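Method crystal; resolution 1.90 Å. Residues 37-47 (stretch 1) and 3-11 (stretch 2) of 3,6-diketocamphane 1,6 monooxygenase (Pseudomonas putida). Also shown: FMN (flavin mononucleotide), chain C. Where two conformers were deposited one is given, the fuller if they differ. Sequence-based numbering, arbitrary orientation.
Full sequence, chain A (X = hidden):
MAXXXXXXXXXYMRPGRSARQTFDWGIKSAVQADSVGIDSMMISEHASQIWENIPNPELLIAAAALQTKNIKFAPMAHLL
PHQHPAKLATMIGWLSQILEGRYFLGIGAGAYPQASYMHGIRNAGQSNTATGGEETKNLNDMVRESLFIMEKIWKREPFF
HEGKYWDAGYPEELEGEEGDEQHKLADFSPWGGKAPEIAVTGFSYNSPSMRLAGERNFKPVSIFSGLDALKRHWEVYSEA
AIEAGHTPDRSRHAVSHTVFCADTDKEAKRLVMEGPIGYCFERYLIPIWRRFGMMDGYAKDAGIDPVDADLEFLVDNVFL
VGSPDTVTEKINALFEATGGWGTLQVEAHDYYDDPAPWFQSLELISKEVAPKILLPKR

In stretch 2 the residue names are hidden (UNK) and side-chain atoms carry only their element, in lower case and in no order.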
ATOM      1  N   GLY A  37      -9.361 -20.808  11.003  1.00 28.07           N
ATOM      2  CA  GLY A  37      -9.198 -20.214  12.332  1.00 27.49           C
ATOM      3  C   GLY A  37      -7.785 -19.895  12.763  1.00 30.58           C
ATOM      4  O   GLY A  37      -7.492 -19.817  13.964  1.00 28.29           O
ATOM      5  N   ILE A  38      -6.888 -19.711  11.797  1.00 27.09           N
ATOM      6  CA  ILE A  38      -5.567 -19.183  12.123  1.00 25.38           C
ATOM      7  C   ILE A  38      -5.736 -17.731  12.630  1.00 22.01           C
ATOM      8  O   ILE A  38      -6.521 -16.957  12.093  1.00 25.25           O
ATOM      9  CB  ILE A  38      -4.571 -19.383  10.957  1.00 25.78           C
ATOM     10  CG1 ILE A  38      -4.217 -20.881  10.863  1.00 24.31           C
ATOM     11  CG2 ILE A  38      -3.300 -18.539  11.137  1.00 21.31           C
ATOM     12  CD1 ILE A  38      -3.335 -21.267   9.681  1.00 27.73           C
ATOM     13  N   ASP A  39      -5.049 -17.407  13.721  1.00 22.99           N
ATOM     14  CA  ASP A  39      -5.286 -16.172  14.470  1.00 22.26           C
ATOM     15  C   ASP A  39      -4.675 -14.916  13.795  1.00 21.90           C
ATOM     16  O   ASP A  39      -5.254 -13.841  13.847  1.00 22.72           O
ATOM     17  CB  ASP A  39      -4.673 -16.281  15.870  1.00 24.18           C
ATOM     18  CG  ASP A  39      -4.966 -15.062  16.723  1.00 27.82           C
ATOM     19  OD1 ASP A  39      -6.153 -14.726  16.861  1.00 33.03           O
ATOM     20  OD2 ASP A  39      -4.013 -14.431  17.247  1.00 34.01           O
ATOM     21  N   SER A  40      -3.492 -15.071  13.221  1.00 20.77           N
ATOM     22  CA  SER A  40      -2.759 -13.931  12.670  1.00 21.04           C
ATOM     23  C   SER A  40      -1.950 -14.339  11.448  1.00 23.92           C
ATOM     24  O   SER A  40      -1.537 -15.492  11.323  1.00 20.10           O
ATOM     25  CB  SER A  40      -1.857 -13.301  13.732  1.00 20.45           C
ATOM     26  OG  SER A  40      -0.877 -14.213  14.168  1.00 20.14           O
ATOM     27  N   MET A  41      -1.738 -13.385  10.536  1.00 20.29           N
ATOM     28  CA  MET A  41      -0.822 -13.594   9.422  1.00 16.95           C
ATOM     29  C   MET A  41       0.179 -12.452   9.396  1.00 17.00           C
ATOM     30  O   MET A  41      -0.219 -11.306   9.289  1.00 17.70           O
ATOM     31  CB  MET A  41      -1.594 -13.676   8.105  1.00 14.76           C
ATOM     32  CG  MET A  41      -0.697 -13.877   6.874  1.00 14.74           C
ATOM     33  SD  MET A  41      -1.726 -13.878   5.400  1.00 19.99           S
ATOM     34  CE  MET A  41      -0.516 -14.235   4.108  1.00 16.82           C
ATOM     35  N   MET A  42       1.453 -12.786   9.554  1.00 15.02           N
ATOM     36  CA  MET A  42       2.564 -11.833   9.501  1.00 17.53           C
ATOM     37  C   MET A  42       3.117 -11.825   8.072  1.00 17.42           C
ATOM     38  O   MET A  42       3.293 -12.895   7.474  1.00 16.55           O
ATOM     39  CB  MET A  42       3.672 -12.249  10.481  1.00 16.96           C
ATOM     40  CG  MET A  42       3.262 -12.119  11.958  1.00 22.84           C
ATOM     41  SD  MET A  42       4.576 -12.682  13.065  1.00 26.79           S
ATOM     42  CE  MET A  42       3.725 -12.627  14.656  1.00 24.52           C
ATOM     43  N   ILE A  43       3.399 -10.632   7.528  1.00 15.41           N
ATOM     44  CA  ILE A  43       3.951 -10.519   6.158  1.00 13.86           C
ATOM     45  C   ILE A  43       5.183  -9.655   6.184  1.00 14.70           C
ATOM     46  O   ILE A  43       5.114  -8.500   6.628  1.00 15.71           O
ATOM     47  CB  ILE A  43       2.900  -9.981   5.160  1.00 15.43           C
ATOM     48  CG1 ILE A  43       1.635 -10.835   5.256  1.00 15.10           C
ATOM     49  CG2 ILE A  43       3.469  -9.941   3.726  1.00 14.08           C
ATOM     50  CD1 ILE A  43       0.374 -10.248   4.680  1.00 13.46           C
ATOM     51  N   SER A  44       6.300 -10.199   5.714  1.00 13.29           N
ATOM     52  CA  SER A  44       7.584  -9.504   5.788  0.60 15.67           C
ATOM     53  C   SER A  44       7.807  -8.496   4.650  1.00 14.43           C
ATOM     54  O   SER A  44       7.027  -8.429   3.710  1.00 13.49           O
ATOM     55  CB  SER A  44       8.752 -10.488   5.878  0.60 14.34           C
ATOM     56  OG  SER A  44       8.608 -11.327   7.013  0.60 18.85           O
ATOM     57  N   GLU A  45       8.895  -7.737   4.771  1.00 12.46           N
ATOM     58  CA  GLU A  45       9.238  -6.641   3.864  1.00 13.10           C
ATOM     59  C   GLU A  45      10.711  -6.674   3.480  1.00 13.39           C
ATOM     60  O   GLU A  45      11.598  -6.609   4.360  1.00 13.83           O
ATOM     61  CB  GLU A  45       8.882  -5.296   4.546  1.00 12.61           C
ATOM     62  CG  GLU A  45       9.285  -4.028   3.780  1.00 13.26           C
ATOM     63  CD  GLU A  45       8.840  -2.760   4.525  1.00 15.12           C
ATOM     64  OE1 GLU A  45       7.631  -2.623   4.783  1.00 17.76           O
ATOM     65  OE2 GLU A  45       9.694  -1.919   4.884  1.00 14.69           O
ATOM     66  N   HIS A  46      10.982  -6.784   2.176  1.00 11.84           N
ATOM     67  CA  HIS A  46      12.349  -6.759   1.644  1.00 13.96           C
ATOM     68  C   HIS A  46      12.311  -6.094   0.279  1.00 14.42           C
ATOM     69  O   HIS A  46      11.436  -6.420  -0.519  1.00 14.48           O
ATOM     70  CB  HIS A  46      12.909  -8.170   1.439  1.00 14.19           C
ATOM     71  CG  HIS A  46      12.884  -9.036   2.661  1.00 13.26           C
ATOM     72  ND1 HIS A  46      11.723  -9.605   3.155  1.00 13.11           N
ATOM     73  CD2 HIS A  46      13.892  -9.482   3.456  1.00 15.72           C
ATOM     74  CE1 HIS A  46      12.019 -10.342   4.216  1.00 14.47           C
ATOM     75  NE2 HIS A  46      13.324 -10.267   4.426  1.00 14.57           N
ATOM     76  N   ALA A  47      13.273  -5.213   0.007  1.00 14.50           N
ATOM     77  CA  ALA A  47      13.400  -4.542  -1.297  1.00 16.53           C
ATOM     78  C   ALA A  47      14.504  -5.125  -2.179  1.00 17.92           C
ATOM     79  O   ALA A  47      14.529  -4.856  -3.380  1.00 17.22           O
ATOM     80  CB  ALA A  47      13.630  -3.041  -1.095  1.00 16.74           C
ATOM     81  N   UNK A   3      -2.755 -22.356  22.988  1.00 45.08           N
ATOM     82  CA  UNK A   3      -1.754 -21.751  22.106  1.00 43.34           C
ATOM     83  C   UNK A   3      -2.430 -21.478  20.760  1.00 43.58           C
ATOM     84  O   UNK A   3      -3.177 -22.329  20.256  1.00 37.65           O
ATOM     85  c   UNK A   3       0.582 -24.327  19.339  1.00 30.10           C
ATOM     86  c   UNK A   3      -0.572 -22.706  21.922  1.00 39.42           C
ATOM     87  s   UNK A   3       1.678 -23.457  20.463  1.00 40.05           S
ATOM     88  c   UNK A   3       0.575 -22.172  21.074  1.00 39.04           C
ATOM     89  N   UNK A   4      -2.198 -20.286  20.201  1.00 38.35           N
ATOM     90  CA  UNK A   4      -2.803 -19.928  18.915  1.00 35.67           C
ATOM     91  C   UNK A   4      -1.940 -20.412  17.756  1.00 33.68           C
ATOM     92  O   UNK A   4      -0.733 -20.631  17.937  1.00 31.77           O
ATOM     93  c   UNK A   4      -4.034 -17.821  19.766  1.00 30.35           C
ATOM     94  o   UNK A   4      -6.373 -17.857  20.236  1.00 46.36           O
ATOM     95  o   UNK A   4      -5.753 -18.771  18.368  1.00 37.00           O
ATOM     96  c   UNK A   4      -5.483 -18.179  19.429  1.00 34.92           C
ATOM     97  c   UNK A   4      -3.012 -18.412  18.813  1.00 32.39           C
ATOM     98  N   UNK A   5      -2.561 -20.584  16.580  1.00 29.25           N
ATOM     99  CA  UNK A   5      -1.821 -20.825  15.342  1.00 24.97           C
ATOM    100  C   UNK A   5      -1.692 -19.497  14.558  1.00 26.77           C
ATOM    101  O   UNK A   5      -2.665 -18.750  14.429  1.00 29.22           O
ATOM    102  c   UNK A   5      -2.496 -21.897  14.450  1.00 27.70           C
ATOM    103  o   UNK A   5      -2.695 -23.092  15.209  1.00 38.40           O
ATOM    104  c   UNK A   5      -1.605 -22.266  13.240  1.00 27.01           C
ATOM    105  N   UNK A   6      -0.482 -19.218  14.071  1.00 30.52           N
ATOM    106  CA  UNK A   6      -0.223 -18.068  13.190  1.00 28.32           C
ATOM    107  C   UNK A   6       0.465 -18.485  11.904  1.00 26.86           C
ATOM    108  O   UNK A   6       0.983 -19.604  11.797  1.00 26.27           O
ATOM    109  N   UNK A   7       0.443 -17.597  10.910  1.00 24.04           N
ATOM    110  CA  UNK A   7       1.145 -17.836   9.657  1.00 21.18           C
ATOM    111  C   UNK A   7       2.148 -16.708   9.481  1.00 25.16           C
ATOM    112  O   UNK A   7       1.831 -15.559   9.779  1.00 23.52           O
ATOM    113  c   UNK A   7       0.892 -19.886   7.150  1.00 21.40           C
ATOM    114  c   UNK A   7       0.560 -18.385   7.136  1.00 25.52           C
ATOM    115  c   UNK A   7       0.133 -17.876   8.510  1.00 20.68           C
ATOM    116  c   UNK A   7      -0.529 -18.076   6.126  1.00 20.34           C
ATOM    117  N   UNK A   8       3.381 -17.038   9.099  1.00 22.10           N
ATOM    118  CA  UNK A   8       4.332 -16.022   8.689  1.00 21.62           C
ATOM    119  C   UNK A   8       4.685 -16.206   7.200  1.00 21.10           C
ATOM    120  O   UNK A   8       5.079 -17.285   6.765  1.00 21.93           O
ATOM    121  c   UNK A   8       5.555 -15.850   9.632  1.00 22.59           C
ATOM    122  c   UNK A   8       7.398 -14.134  10.179  1.00 24.96           C
ATOM    123  c   UNK A   8       6.436 -14.673   9.150  1.00 23.42           C
ATOM    124  c   UNK A   8       6.359 -17.139   9.791  1.00 24.48           C
ATOM    125  N   UNK A   9       4.494 -15.137   6.438  1.00 17.97           N
ATOM    126  CA  UNK A   9       4.630 -15.127   4.982  1.00 15.70           C
ATOM    127  C   UNK A   9       5.799 -14.208   4.660  1.00 18.98           C
ATOM    128  O   UNK A   9       5.634 -12.978   4.475  1.00 17.53           O
ATOM    129  c   UNK A   9       2.627 -16.448   1.135  1.00 28.49           C
ATOM    130  c   UNK A   9       3.327 -14.603   4.396  1.00 17.79           C
ATOM    131  c   UNK A   9       3.079 -13.864   2.008  1.00 16.33           C
ATOM    132  c   UNK A   9       2.861 -16.200   2.491  1.00 24.27           C
ATOM    133  c   UNK A   9       3.115 -14.904   2.933  1.00 18.99           C
ATOM    134  c   UNK A   9       2.853 -14.095   0.670  1.00 16.53           C
ATOM    135  c   UNK A   9       2.637 -15.392   0.222  1.00 22.66           C
ATOM    136  N   UNK A  10       6.984 -14.800   4.588  1.00 17.36           N
ATOM    137  CA  UNK A  10       8.197 -14.036   4.318  1.00 20.37           C
ATOM    138  C   UNK A  10       8.273 -13.189   3.046  1.00 22.94           C
ATOM    139  O   UNK A  10       8.763 -12.058   3.112  1.00 25.09           O
ATOM    140  c   UNK A  10      10.094 -15.560   8.017  1.00 32.89           C
ATOM    141  c   UNK A  10       9.919 -14.845   5.945  1.00 27.23           C
ATOM    142  c   UNK A  10      10.611 -13.923   6.656  1.00 36.72           C
ATOM    143  n   UNK A  10       9.598 -15.851   6.828  1.00 29.59           N
ATOM    144  n   UNK A  10      10.712 -14.397   7.940  1.00 33.16           N
ATOM    145  c   UNK A  10       9.472 -14.847   4.529  1.00 20.12           C
ATOM    146  N   UNK A  11       7.862 -13.713   1.894  1.00 20.43           N
ATOM    147  CA  UNK A  11       7.548 -15.122   1.674  1.00 21.74           C
ATOM    148  C   UNK A  11       8.821 -15.882   1.289  1.00 22.09           C
ATOM    149  O   UNK A  11       9.922 -15.314   1.361  1.00 20.65           O
ATOM    150  c   UNK A  11       7.163 -13.928  -0.315  1.00 21.44           C
ATOM    151  c   UNK A  11       7.589 -12.894   0.705  1.00 23.76           C
ATOM    152  c   UNK A  11       6.611 -15.062   0.486  1.00 20.50           C
TER
HETATM  153  N1  FMN C 400      13.143  -9.918  10.841  0.60 52.04           N
HETATM  154  C2  FMN C 400      11.852  -9.488  10.745  0.60 49.03           C
HETATM  155  O2  FMN C 400      11.567  -8.319  11.081  0.60 46.98           O
HETATM  156  N3  FMN C 400      10.854 -10.276  10.305  0.60 52.66           N
HETATM  157  C4  FMN C 400      11.059 -11.544   9.927  0.60 55.58           C
HETATM  158  O4  FMN C 400      10.096 -12.231   9.529  0.60 57.96           O
HETATM  159  C4A FMN C 400      12.440 -12.099   9.995  0.60 53.37           C
HETATM  160  N5  FMN C 400      12.730 -13.368   9.625  0.60 53.19           N
HETATM  161  C5A FMN C 400      13.994 -13.856   9.694  0.60 63.85           C
HETATM  162  C6  FMN C 400      14.256 -15.173   9.309  0.60 65.18           C
HETATM  163  C7  FMN C 400      15.549 -15.693   9.373  0.60 66.82           C
HETATM  164  C7M FMN C 400      15.810 -17.118   8.952  0.60 63.71           C
HETATM  165  C8  FMN C 400      16.659 -14.822   9.861  0.60 70.45           C
HETATM  166  C8M FMN C 400      18.072 -15.328   9.951  0.60 73.77           C
HETATM  167  C9  FMN C 400      16.401 -13.510  10.246  0.60 70.97           C
HETATM  168  C9A FMN C 400      15.111 -12.987  10.186  0.60 65.29           C
HETATM  169  N10 FMN C 400      14.841 -11.651  10.584  0.60 64.77           N
HETATM  170  C10 FMN C 400      13.504 -11.181  10.491  0.60 57.13           C
HETATM  171  C1' FMN C 400      15.928 -10.771  11.052  0.60 59.12           C
HETATM  172  C2' FMN C 400      16.021 -10.742  12.570  0.60 56.71           C
HETATM  173  O2' FMN C 400      14.711 -10.530  13.091  0.60 47.28           O
HETATM  174  C3' FMN C 400      16.947  -9.621  13.036  0.60 57.22           C
HETATM  175  O3' FMN C 400      18.265 -10.161  13.206  0.60 65.47           O
HETATM  176  C4' FMN C 400      16.431  -8.992  14.333  0.60 50.39           C
HETATM  177  O4' FMN C 400      15.365  -8.076  14.048  0.60 51.25           O
HETATM  178  C5' FMN C 400      17.516  -8.288  15.139  0.60 46.99           C
HETATM  179  O5' FMN C 400      17.954  -9.244  16.096  0.60 40.44           O
HETATM  180  P   FMN C 400      18.846  -8.886  17.376  0.60 34.63           P
HETATM  181  O1P FMN C 400      18.389  -7.559  17.893  0.60 33.41           O
HETATM  182  O2P FMN C 400      18.489 -10.037  18.268  0.60 34.19           O
HETATM  183  O3P FMN C 400      20.247  -8.901  16.832  0.60 39.47           O
HETATM  184  O   HOH W   1      -5.332 -20.079  16.094  1.00 31.48           O
HETATM  185  O   HOH W   2       9.307  -9.864   1.639  1.00 13.04           O

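Position 3 carries three carbons and a sulfur in an unbranched chain, with the sulfur third, and lies out of reach of stretch 1. It is methionine, Met3, and this contact offers no reason for the choice.

Position 4 has three carbons, the third bearing two oxygens, one of which lies 3.7 Å from Asp39 CB: a carboxylate one methylene longer than aspartate, hence Glu4. Its CB points toward stretch 1, yet OE1 of Glu4 stands 4.3 Å from OD1 of Asp39, a pairing of like charges. A water lies 2.7 Å from Glu4 OE1 and accepts a hydrogen bond from the backbone N of position 5 (2.9 Å); a carboxylate suits this partly exposed place.

Position 5 shows one carbon carrying an oxygen and a carbon, the latter 3.8 Å from CG1 of Ile38. This is the branched pattern of threonine, Thr5, whose methyl serves the apolar contact, while Thr5 O accepts a hydrogen bond from Asp39 N (2.8 Å).

Position 6 has no side-chain atoms, and its CA approaches Ser40 O at 3.4 Å. It is Gly6. An ideal CB here would lie 3.2 Å from Ser40 OG, a tight fit, so glycine suits the place.

Position 7 has four carbons forked at the second; a terminal carbon of the fork lies 4.3 Å from Met41 CG, and CB lies 4.4 Å from Ile38 CG2. It is Leu7; a buried, wholly apolar side chain fits these neighbours.

Position 8 also has four carbons, but forked at the first, with one arm two carbons long; the inner carbon of that arm meets Met42 CB at 3.9 Å. It is Ile8, and Ile8 CD1 reaches to 3.4 Å from FMN O4. Branching at CB is well suited to an extended strand.

Position 9 is one carbon followed by a six-carbon ring. Its CB lies 3.9 Å from Met41 CE, and CG2 of Ile43 sits at the ring edge. It is Phe9, whose aromatic group fills space among apolar side chains.

Position 10 is one carbon and a five-membered ring of three carbons and two nitrogens, a ring carbon lying 3.3 Å from Ser44 OG. It is His10. NE2 of His10 donates to FMN N5 (2.8 Å), so the imidazole links the strand's end to the flavin.

Position 11 has three carbons closing onto the backbone N and makes no contact with stretch 1: Pro11, preceded by a cis peptide bond, which proline accepts most readily.

The contact is a parallel strand pair. Beyond the bond from Asp39, Leu7 N donates to Ser40 O (2.9 Å), Met42 N to Leu7 O (2.8 Å), Phe9 N to Met42 O (2.7 Å) and Ser44 N to Phe9 O (3.1 Å). Side chains alternate: Met41, Ile43, Leu7 and Phe9 share one face, Met42 and Ile8 the other.

Stretch 2 (3-11) METGLIFHP
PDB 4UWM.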